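Local atomic coordinates of conserved exported protein (Bacteroides fragilis, PDB entry 3CLW), a protein that is of unknown function but may hydrolyse O-glycosyl bonds in the manner of family 30 glycoside hydrolases. Residues A[271-282]-A[306-317]; A[233-241]-A[291-299]. All coordinates share one frame; numbering follows the deposited sequence.

Interaction 1 (A[271-282]-A[306-317]); sequences FNCVAAHDYWSA and TKFWASEYCILE
With CG of E312 anti to its own nitrogen (chi1 -162°) and the chain extended beyond it, the carboxylate of E312 reaches Y279, whose ring leans back beside its backbone N so that the hydroxyl can meet it. Y279 OH donates to E312 OE2 at 2.6 Å, on the anti lone pair of that oxygen, the one away from OE1, and the carboxylate stands steeply to the phenol ring, at 82°. OG of S311 sits at the edge of the H277 imidazole; E186 bonds H277 ND1, and E231 bonds both H277 NE2 and S311 OG. These groups follow two neighbouring parallel strands, 273-276 and 307-310, of the TIM barrel expected for this clan, joined by helix 285-300 in a right-handed beta-alpha-beta crossover. Between them the ladder runs from K307 N to N272 O (3.0 Å) through V274 N to K307 O and W309 N to V274 O (2.9 Å), then A276 N to W309 O and S311 N to A276 O; D278 N to E312 O, at 3.2 Å, carries the pairing past the strands. At the start of the strands N272 OD1 accepts from T306 OG1 at 2.7 Å. On the face carrying C273 and W309, SG of C273 lies over the five-membered ring of the indole, 3.6 Å from its centroid, and the edge of F271 points at the six-membered ring in a T-shaped pair, planes at 70°. W309 NE1 turns to D20. Further along, L316 CD2 packs 3.7 Å from Y279 CD1, and W280 CZ3 lies near CB of E317. Water 1 bridges W280 N to E317 OE1, 2.7 Å from the latter, while E317 OE2 takes the hydroxyls of Y313 and Y337.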
loop_
_atom_site.group_PDB
_atom_site.type_symbol
_atom_site.label_atom_id
_atom_site.label_comp_id
_atom_site.label_asym_id
_atom_site.label_seq_id
_atom_site.Cartn_x
_atom_site.Cartn_y
_atom_site.Cartn_z
ATOM N N PHE A 271 7.416 -11.868 -9.212
ATOM C CA PHE A 271 8.065 -10.734 -8.601
ATOM C C PHE A 271 8.710 -11.217 -7.309
ATOM O O PHE A 271 8.011 -11.728 -6.413
ATOM C CB PHE A 271 7.047 -9.631 -8.317
ATOM C CG PHE A 271 7.642 -8.405 -7.691
ATOM C CD1 PHE A 271 8.933 -7.971 -8.041
ATOM C CD2 PHE A 271 6.889 -7.638 -6.788
ATOM C CE1 PHE A 271 9.470 -6.814 -7.470
ATOM C CE2 PHE A 271 7.436 -6.486 -6.208
ATOM C CZ PHE A 271 8.730 -6.096 -6.541
ATOM N N ASN A 272 10.033 -11.045 -7.207
ATOM C CA ASN A 272 10.791 -11.604 -6.101
ATOM C C ASN A 272 10.669 -10.720 -4.866
ATOM O O ASN A 272 11.567 -9.935 -4.536
ATOM C CB ASN A 272 12.270 -11.839 -6.507
ATOM C CG ASN A 272 13.115 -12.461 -5.384
ATOM O OD1 ASN A 272 12.625 -13.257 -4.579
ATOM N ND2 ASN A 272 14.390 -12.085 -5.336
ATOM N N CYS A 273 9.559 -10.918 -4.169
ATOM C CA CYS A 273 9.051 -9.994 -3.159
ATOM C C CYS A 273 7.876 -10.677 -2.482
ATOM O O CYS A 273 7.064 -11.346 -3.127
ATOM C CB CYS A 273 8.568 -8.687 -3.820
ATOM S SG CYS A 273 7.947 -7.427 -2.696
ATOM N N VAL A 274 7.796 -10.520 -1.169
ATOM C CA VAL A 274 6.667 -11.005 -0.369
ATOM C C VAL A 274 5.800 -9.784 0.012
ATOM O O VAL A 274 6.324 -8.775 0.488
ATOM C CB VAL A 274 7.198 -11.690 0.909
ATOM C CG1 VAL A 274 6.068 -12.118 1.854
ATOM C CG2 VAL A 274 8.091 -12.857 0.568
ATOM N N ALA A 275 4.493 -9.885 -0.203
ATOM C CA ALA A 275 3.548 -8.834 0.188
ATOM C C ALA A 275 2.693 -9.239 1.362
ATOM O O ALA A 275 2.037 -10.283 1.328
ATOM C CB ALA A 275 2.628 -8.423 -1.008
ATOM N N ALA A 276 2.689 -8.404 2.392
ATOM C CA ALA A 276 1.766 -8.578 3.511
ATOM C C ALA A 276 1.235 -7.227 3.980
ATOM O O ALA A 276 1.829 -6.182 3.704
ATOM C CB ALA A 276 2.437 -9.323 4.676
ATOM N N HIS A 277 0.117 -7.277 4.700
ATOM C CA HIS A 277 -0.563 -6.086 5.216
ATOM C C HIS A 277 -0.174 -5.800 6.650
ATOM O O HIS A 277 0.160 -6.719 7.407
ATOM C CB HIS A 277 -2.076 -6.273 5.073
ATOM C CG HIS A 277 -2.498 -6.575 3.666
ATOM N ND1 HIS A 277 -3.779 -6.944 3.326
ATOM C CD2 HIS A 277 -1.781 -6.609 2.518
ATOM C CE1 HIS A 277 -3.844 -7.165 2.025
ATOM N NE2 HIS A 277 -2.653 -6.935 1.507
ATOM N N ASP A 278 -0.194 -4.519 7.000
ATOM C CA ASP A 278 0.172 -4.012 8.335
ATOM C C ASP A 278 -0.878 -4.244 9.421
ATOM O O ASP A 278 -0.611 -4.009 10.599
ATOM C CB ASP A 278 0.410 -2.515 8.249
ATOM C CG ASP A 278 1.679 -2.179 7.530
ATOM O OD1 ASP A 278 2.770 -2.526 8.038
ATOM O OD2 ASP A 278 1.583 -1.540 6.464
ATOM N N TYR A 279 -2.075 -4.652 9.030
ATOM C CA TYR A 279 -3.171 -4.815 9.978
ATOM C C TYR A 279 -2.802 -5.628 11.232
ATOM O O TYR A 279 -2.057 -6.589 11.139
ATOM C CB TYR A 279 -4.365 -5.461 9.278
ATOM C CG TYR A 279 -4.925 -4.638 8.128
ATOM C CD1 TYR A 279 -5.595 -3.422 8.375
ATOM C CD2 TYR A 279 -4.809 -5.073 6.811
ATOM C CE1 TYR A 279 -6.122 -2.656 7.339
ATOM C CE2 TYR A 279 -5.336 -4.315 5.757
ATOM C CZ TYR A 279 -6.001 -3.099 6.038
ATOM O OH TYR A 279 -6.547 -2.337 5.037
ATOM N N TRP A 280 -3.330 -5.208 12.388
ATOM C CA TRP A 280 -3.209 -5.905 13.692
ATOM C C TRP A 280 -1.808 -6.063 14.257
ATOM O O TRP A 280 -1.593 -6.830 15.188
ATOM C CB TRP A 280 -3.953 -7.249 13.690
ATOM C CG TRP A 280 -5.200 -7.182 12.921
ATOM C CD1 TRP A 280 -5.472 -7.849 11.766
ATOM C CD2 TRP A 280 -6.342 -6.359 13.205
ATOM N NE1 TRP A 280 -6.726 -7.502 11.304
ATOM C CE2 TRP A 280 -7.283 -6.584 12.163
ATOM C CE3 TRP A 280 -6.669 -5.455 14.239
ATOM C CZ2 TRP A 280 -8.546 -5.946 12.126
ATOM C CZ3 TRP A 280 -7.923 -4.789 14.199
ATOM C CH2 TRP A 280 -8.847 -5.048 13.145
ATOM N N SER A 281 -0.850 -5.336 13.720
ATOM C CA SER A 281 0.514 -5.484 14.177
ATOM C C SER A 281 1.165 -4.119 14.391
ATOM O O SER A 281 2.377 -4.028 14.572
ATOM C CB SER A 281 1.336 -6.358 13.202
ATOM O OG SER A 281 1.501 -5.753 11.911
ATOM N N ALA A 282 0.355 -3.063 14.359
ATOM C CA ALA A 282 0.893 -1.688 14.477
ATOM C C ALA A 282 0.873 -1.145 15.898
ATOM O O ALA A 282 1.364 -0.045 16.143
ATOM C CB ALA A 282 0.175 -0.738 13.536
ATOM N N THR A 306 15.242 -11.415 -1.714
ATOM C CA THR A 306 13.812 -11.202 -1.856
ATOM C C THR A 306 13.416 -9.916 -1.175
ATOM O O THR A 306 13.821 -9.655 -0.061
ATOM C CB THR A 306 13.031 -12.409 -1.316
ATOM O OG1 THR A 306 13.441 -13.555 -2.066
ATOM C CG2 THR A 306 11.500 -12.228 -1.441
ATOM N N LYS A 307 12.650 -9.100 -1.886
ATOM C CA LYS A 307 12.078 -7.875 -1.317
ATOM C C LYS A 307 10.871 -8.128 -0.384
ATOM O O LYS A 307 10.234 -9.187 -0.404
ATOM C CB LYS A 307 11.695 -6.910 -2.438
ATOM C CG LYS A 307 12.870 -6.243 -3.145
ATOM C CD LYS A 307 12.388 -5.469 -4.322
ATOM C CE LYS A 307 13.506 -4.634 -4.898
ATOM N NZ LYS A 307 13.038 -3.789 -6.039
ATOM N N PHE A 308 10.574 -7.120 0.430
ATOM C CA PHE A 308 9.304 -7.056 1.125
ATOM C C PHE A 308 8.482 -5.811 0.694
ATOM O O PHE A 308 9.051 -4.753 0.476
ATOM C CB PHE A 308 9.518 -7.063 2.653
ATOM C CG PHE A 308 8.228 -7.025 3.421
ATOM C CD1 PHE A 308 7.406 -8.139 3.453
ATOM C CD2 PHE A 308 7.823 -5.862 4.048
ATOM C CE1 PHE A 308 6.203 -8.106 4.138
ATOM C CE2 PHE A 308 6.628 -5.800 4.718
ATOM C CZ PHE A 308 5.806 -6.919 4.771
ATOM N N TRP A 309 7.163 -5.974 0.564
ATOM C CA TRP A 309 6.213 -4.867 0.330
ATOM C C TRP A 309 5.125 -4.914 1.398
ATOM O O TRP A 309 4.476 -5.966 1.628
ATOM C CB TRP A 309 5.535 -4.978 -1.041
ATOM C CG TRP A 309 6.287 -4.414 -2.232
ATOM C CD1 TRP A 309 7.642 -4.148 -2.318
ATOM C CD2 TRP A 309 5.732 -4.084 -3.522
ATOM N NE1 TRP A 309 7.944 -3.659 -3.567
ATOM C CE2 TRP A 309 6.795 -3.611 -4.325
ATOM C CE3 TRP A 309 4.424 -4.126 -4.073
ATOM C CZ2 TRP A 309 6.610 -3.203 -5.640
ATOM C CZ3 TRP A 309 4.249 -3.725 -5.402
ATOM C CH2 TRP A 309 5.334 -3.261 -6.160
ATOM N N ALA A 310 4.935 -3.789 2.082
ATOM C CA ALA A 310 3.751 -3.616 2.926
ATOM C C ALA A 310 2.654 -3.143 1.947
ATOM O O ALA A 310 2.758 -2.073 1.328
ATOM C CB ALA A 310 4.033 -2.626 4.079
ATOM N N SER A 311 1.655 -3.981 1.710
ATOM C CA SER A 311 0.829 -3.778 0.517
ATOM C C SER A 311 -0.624 -3.381 0.779
ATOM O O SER A 311 -1.412 -3.252 -0.162
ATOM C CB SER A 311 0.869 -5.018 -0.371
ATOM O OG SER A 311 0.436 -6.154 0.388
ATOM N N GLU A 312 -0.987 -3.203 2.045
ATOM C CA GLU A 312 -2.315 -2.685 2.402
ATOM C C GLU A 312 -2.362 -2.295 3.846
ATOM O O GLU A 312 -1.933 -3.036 4.701
ATOM C CB GLU A 312 -3.428 -3.695 2.122
ATOM C CG GLU A 312 -4.825 -3.051 2.069
ATOM C CD GLU A 312 -5.955 -4.050 2.102
ATOM O OE1 GLU A 312 -6.072 -4.905 1.200
ATOM O OE2 GLU A 312 -6.759 -3.970 3.042
ATOM N N TYR A 313 -2.888 -1.102 4.111
ATOM C CA TYR A 313 -3.238 -0.679 5.460
ATOM C C TYR A 313 -4.302 0.421 5.451
ATOM O O TYR A 313 -4.348 1.243 4.539
ATOM C CB TYR A 313 -2.013 -0.158 6.224
ATOM C CG TYR A 313 -2.361 0.224 7.647
ATOM C CD1 TYR A 313 -2.719 -0.768 8.591
ATOM C CD2 TYR A 313 -2.416 1.579 8.039
ATOM C CE1 TYR A 313 -3.068 -0.427 9.881
ATOM C CE2 TYR A 313 -2.759 1.937 9.321
ATOM C CZ TYR A 313 -3.087 0.942 10.242
ATOM O OH TYR A 313 -3.431 1.309 11.527
ATOM N N CYS A 314 -5.135 0.431 6.488
ATOM C CA CYS A 314 -5.936 1.611 6.877
ATOM C C CYS A 314 -6.224 1.497 8.379
ATOM O O CYS A 314 -6.062 0.409 8.956
ATOM C CB CYS A 314 -7.229 1.713 6.068
ATOM S SG CYS A 314 -8.395 0.395 6.354
ATOM N N ILE A 315 -6.626 2.602 9.018
ATOM C CA ILE A 315 -6.995 2.585 10.438
ATOM C C ILE A 315 -8.221 1.720 10.616
ATOM O O ILE A 315 -9.310 2.035 10.125
ATOM C CB ILE A 315 -7.307 3.985 11.013
ATOM C CG1 ILE A 315 -6.177 4.971 10.741
ATOM C CG2 ILE A 315 -7.617 3.880 12.515
ATOM C CD1 ILE A 315 -4.857 4.674 11.420
ATOM N N LEU A 316 -8.030 0.619 11.325
ATOM C CA LEU A 316 -9.058 -0.389 11.513
ATOM C C LEU A 316 -9.112 -0.745 12.980
ATOM O O LEU A 316 -10.188 -0.980 13.515
ATOM C CB LEU A 316 -8.700 -1.632 10.711
ATOM C CG LEU A 316 -9.803 -2.426 10.051
ATOM C CD1 LEU A 316 -10.678 -1.517 9.192
ATOM C CD2 LEU A 316 -9.157 -3.525 9.214
ATOM N N GLU A 317 -7.948 -0.769 13.619
ATOM C CA GLU A 317 -7.862 -1.113 15.024
ATOM C C GLU A 317 -8.259 0.045 15.926
ATOM O O GLU A 317 -8.431 1.186 15.488
ATOM C CB GLU A 317 -6.458 -1.575 15.400
ATOM C CG GLU A 317 -5.412 -0.480 15.336
ATOM C CD GLU A 317 -4.719 -0.399 13.982
ATOM O OE1 GLU A 317 -5.362 -0.633 12.927
ATOM O OE2 GLU A 317 -3.509 -0.099 13.989
HETATM O O HOH W 1 -5.451 -3.161 12.073
HETATM O O HOH W 2 -2.402 -3.000 14.404
#

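Interaction 2 (A[233-241]-A[291-299]); sequences GDMKYLFEI and IRNRIHKEL
A short 3-10 turn, 235-238, lies against helix 291-299, with the CA of M235 about level with I291 and that of L238 with I295. F239, just past the turn, presents its ring to the helix. The guanidinium of R294 lies flat on one face, planes 6° apart, with CZ 4.1 Å from the ring centroid in a cation-pi contact; CD sits nearly over the ring centre at 3.8 Å. The fit follows from an R294 chain that leaves anti to its backbone N (chi1 -157°) and stays extended to NE, sliding past the phenylalanine in the opposite direction. At the ring's edge stand CG of E298, 3.5 Å from F239 CE1, CG1 of I291 and the backbone N of I295. Deeper in, M235 CE meets I295 CD1 at 3.7 Å, L238 CD1 approaches the same methyl at 4.0 Å, and I291 CD1 packs on CB of M235. The sulfur of M235 lies over one face of the R292 guanidinium, SD 3.5 Å from NH2. This packing joins the loop after strand 226-232 to the outer helix of the next beta-alpha unit of the barrel. Apolar packing is thus joined by a cation-pi stack and a sulfur-guanidinium contact: R292 finds its ionic partners elsewhere, in D345 and D278, whereas R294 has a long salt bridge to E298, one turn along the same helix.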
loop_
_atom_site.group_PDB
_atom_site.type_symbol
_atom_site.label_atom_id
_atom_site.label_comp_id
_atom_site.label_asym_id
_atom_site.label_seq_id
_atom_site.Cartn_x
_atom_site.Cartn_y
_atom_site.Cartn_z
ATOM N N GLY A 233 -3.445 -10.945 5.359
ATOM C CA GLY A 233 -4.056 -9.869 6.139
ATOM C C GLY A 233 -3.313 -9.438 7.385
ATOM O O GLY A 233 -3.504 -8.331 7.883
ATOM N N ASP A 234 -2.459 -10.322 7.885
ATOM C CA ASP A 234 -1.724 -10.118 9.132
ATOM C C ASP A 234 -0.323 -10.672 8.887
ATOM O O ASP A 234 -0.176 -11.788 8.343
ATOM C CB ASP A 234 -2.443 -10.850 10.291
ATOM C CG ASP A 234 -1.891 -10.478 11.684
ATOM O OD1 ASP A 234 -0.658 -10.353 11.846
ATOM O OD2 ASP A 234 -2.696 -10.343 12.631
ATOM N N MET A 235 0.705 -9.907 9.269
ATOM C CA MET A 235 2.093 -10.321 9.025
ATOM C C MET A 235 2.433 -11.651 9.767
ATOM O O MET A 235 3.444 -12.268 9.495
ATOM C CB MET A 235 3.077 -9.203 9.417
ATOM C CG MET A 235 3.184 -8.008 8.448
ATOM S SD MET A 235 3.776 -6.479 9.259
ATOM C CE MET A 235 4.458 -5.655 7.831
ATOM N N LYS A 236 1.572 -12.091 10.685
ATOM C CA LYS A 236 1.874 -13.301 11.484
ATOM C C LYS A 236 1.816 -14.544 10.612
ATOM O O LYS A 236 2.524 -15.494 10.861
ATOM C CB LYS A 236 0.977 -13.443 12.722
ATOM C CG LYS A 236 -0.429 -13.885 12.423
ATOM C CD LYS A 236 -1.308 -13.891 13.647
ATOM C CE LYS A 236 -2.738 -14.200 13.229
ATOM N NZ LYS A 236 -3.683 -14.383 14.392
ATOM N N TYR A 237 1.009 -14.492 9.552
ATOM C CA TYR A 237 0.926 -15.577 8.577
ATOM C C TYR A 237 2.196 -15.744 7.735
ATOM O O TYR A 237 2.302 -16.674 6.953
ATOM C CB TYR A 237 -0.295 -15.375 7.700
ATOM C CG TYR A 237 -1.581 -15.572 8.450
ATOM C CD1 TYR A 237 -2.100 -16.862 8.662
ATOM C CD2 TYR A 237 -2.290 -14.482 8.963
ATOM C CE1 TYR A 237 -3.288 -17.040 9.361
ATOM C CE2 TYR A 237 -3.467 -14.660 9.644
ATOM C CZ TYR A 237 -3.963 -15.937 9.853
ATOM O OH TYR A 237 -5.153 -16.101 10.540
ATOM N N LEU A 238 3.147 -14.828 7.876
ATOM C CA LEU A 238 4.422 -14.984 7.189
ATOM C C LEU A 238 5.307 -16.080 7.846
ATOM O O LEU A 238 6.268 -16.561 7.238
ATOM C CB LEU A 238 5.166 -13.653 7.121
ATOM C CG LEU A 238 4.512 -12.563 6.233
ATOM C CD1 LEU A 238 5.361 -11.360 6.165
ATOM C CD2 LEU A 238 4.183 -13.070 4.815
ATOM N N PHE A 239 4.952 -16.437 9.077
ATOM C CA PHE A 239 5.611 -17.469 9.857
ATOM C C PHE A 239 4.569 -18.517 10.271
ATOM O O PHE A 239 3.387 -18.298 10.129
ATOM C CB PHE A 239 6.257 -16.830 11.080
ATOM C CG PHE A 239 6.883 -15.479 10.802
ATOM C CD1 PHE A 239 8.157 -15.379 10.244
ATOM C CD2 PHE A 239 6.199 -14.301 11.106
ATOM C CE1 PHE A 239 8.727 -14.150 9.992
ATOM C CE2 PHE A 239 6.780 -13.063 10.846
ATOM C CZ PHE A 239 8.042 -12.997 10.289
ATOM N N GLU A 240 5.012 -19.676 10.748
ATOM C CA GLU A 240 4.087 -20.766 11.090
ATOM C C GLU A 240 3.405 -20.428 12.400
ATOM O O GLU A 240 4.087 -20.032 13.348
ATOM C CB GLU A 240 4.852 -22.096 11.204
ATOM C CG GLU A 240 3.967 -23.346 11.257
ATOM C CD GLU A 240 4.784 -24.654 11.244
ATOM O OE1 GLU A 240 5.946 -24.670 11.718
ATOM O OE2 GLU A 240 4.264 -25.672 10.748
ATOM N N ILE A 241 2.077 -20.557 12.441
ATOM C CA ILE A 241 1.269 -20.141 13.611
ATOM C C ILE A 241 0.254 -21.161 14.172
ATOM O O ILE A 241 -0.269 -20.967 15.266
ATOM C CB ILE A 241 0.479 -18.809 13.360
ATOM C CG1 ILE A 241 -0.422 -18.919 12.125
ATOM C CG2 ILE A 241 1.435 -17.606 13.295
ATOM C CD1 ILE A 241 -1.815 -18.352 12.323
ATOM N N ILE A 291 7.772 -8.019 15.271
ATOM C CA ILE A 291 7.297 -8.731 14.088
ATOM C C ILE A 291 8.003 -8.264 12.806
ATOM O O ILE A 291 8.353 -9.093 11.964
ATOM C CB ILE A 291 5.764 -8.701 13.934
ATOM C CG1 ILE A 291 5.321 -9.753 12.892
ATOM C CG2 ILE A 291 5.271 -7.309 13.543
ATOM C CD1 ILE A 291 3.929 -10.241 13.060
ATOM N N ARG A 292 8.255 -6.962 12.691
ATOM C CA ARG A 292 8.913 -6.419 11.507
ATOM C C ARG A 292 10.402 -6.770 11.429
ATOM O O ARG A 292 10.951 -6.989 10.333
ATOM C CB ARG A 292 8.679 -4.902 11.418
ATOM C CG ARG A 292 7.336 -4.535 10.780
ATOM C CD ARG A 292 6.759 -3.219 11.285
ATOM N NE ARG A 292 5.379 -3.112 10.818
ATOM C CZ ARG A 292 4.313 -3.552 11.482
ATOM N NH1 ARG A 292 4.446 -4.073 12.696
ATOM N NH2 ARG A 292 3.101 -3.452 10.941
ATOM N N ASN A 293 11.067 -6.787 12.582
ATOM C CA ASN A 293 12.441 -7.322 12.666
ATOM C C ASN A 293 12.488 -8.787 12.270
ATOM O O ASN A 293 13.381 -9.211 11.565
ATOM C CB ASN A 293 13.017 -7.153 14.071
ATOM C CG ASN A 293 13.676 -5.793 14.272
ATOM O OD1 ASN A 293 14.238 -5.222 13.333
ATOM N ND2 ASN A 293 13.632 -5.285 15.507
ATOM N N ARG A 294 11.493 -9.547 12.694
ATOM C CA ARG A 294 11.436 -10.954 12.339
ATOM C C ARG A 294 11.341 -11.175 10.825
ATOM O O ARG A 294 11.992 -12.084 10.280
ATOM C CB ARG A 294 10.282 -11.644 13.053
ATOM C CG ARG A 294 10.531 -13.142 13.160
ATOM C CD ARG A 294 9.385 -13.837 13.795
ATOM N NE ARG A 294 9.485 -15.276 13.602
ATOM C CZ ARG A 294 8.568 -16.150 13.980
ATOM N NH1 ARG A 294 7.474 -15.742 14.596
ATOM N NH2 ARG A 294 8.766 -17.446 13.753
ATOM N N ILE A 295 10.558 -10.321 10.152
ATOM C CA ILE A 295 10.381 -10.405 8.709
ATOM C C ILE A 295 11.731 -10.324 8.026
ATOM O O ILE A 295 12.084 -11.197 7.231
ATOM C CB ILE A 295 9.440 -9.283 8.145
ATOM C CG1 ILE A 295 8.006 -9.431 8.706
ATOM C CG2 ILE A 295 9.470 -9.289 6.623
ATOM C CD1 ILE A 295 7.042 -8.339 8.229
ATOM N N HIS A 296 12.473 -9.263 8.333
ATOM C CA HIS A 296 13.777 -9.056 7.743
ATOM C C HIS A 296 14.795 -10.171 8.087
ATOM O O HIS A 296 15.551 -10.608 7.224
ATOM C CB HIS A 296 14.331 -7.701 8.145
ATOM C CG HIS A 296 15.625 -7.375 7.486
ATOM N ND1 HIS A 296 15.791 -7.430 6.120
ATOM C CD2 HIS A 296 16.830 -7.030 8.002
ATOM C CE1 HIS A 296 17.038 -7.109 5.818
ATOM N NE2 HIS A 296 17.692 -6.874 6.943
ATOM N N LYS A 297 14.788 -10.625 9.338
ATOM C CA LYS A 297 15.666 -11.712 9.779
ATOM C C LYS A 297 15.402 -12.972 8.937
ATOM O O LYS A 297 16.316 -13.471 8.290
ATOM C CB LYS A 297 15.497 -11.995 11.276
ATOM C CG LYS A 297 16.565 -12.965 11.892
ATOM C CD LYS A 297 15.926 -14.018 12.836
ATOM C CE LYS A 297 14.904 -13.413 13.831
ATOM N NZ LYS A 297 13.975 -14.398 14.575
ATOM N N GLU A 298 14.156 -13.442 8.910
ATOM C CA GLU A 298 13.806 -14.672 8.177
ATOM C C GLU A 298 13.905 -14.507 6.682
ATOM O O GLU A 298 14.404 -15.383 5.997
ATOM C CB GLU A 298 12.393 -15.170 8.486
ATOM C CG GLU A 298 12.031 -15.309 9.946
ATOM C CD GLU A 298 12.890 -16.267 10.689
ATOM O OE1 GLU A 298 12.865 -16.215 11.950
ATOM O OE2 GLU A 298 13.592 -17.064 10.021
ATOM N N LEU A 299 13.392 -13.389 6.166
ATOM C CA LEU A 299 13.397 -13.186 4.708
ATOM C C LEU A 299 14.794 -12.996 4.154
ATOM O O LEU A 299 15.094 -13.511 3.089
ATOM C CB LEU A 299 12.467 -12.040 4.268
ATOM C CG LEU A 299 12.028 -11.964 2.807
ATOM C CD1 LEU A 299 11.491 -13.286 2.242
ATOM C CD2 LEU A 299 11.000 -10.830 2.639
#

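From the N terminus, the chain first passes 233-241, the loop after strand 226-232, then runs along strand 270-276 into 271-282, climbs helix 285-300 through 291-299, and returns on strand 307-310 within 306-317. Interaction 1 closes the 23 residues between its strands, a span holding the helix, and interaction 2 closes the 49 residues that include strand 270-276. The two loops therefore cross, each beginning inside or ending inside the other. Their centres lie about 10 Å apart, and R292 of 291-299 ties them together, its NH1 reaching the carbonyl O of S281 in 271-282. Together they fasten two strands, their connecting helix and the preceding loop.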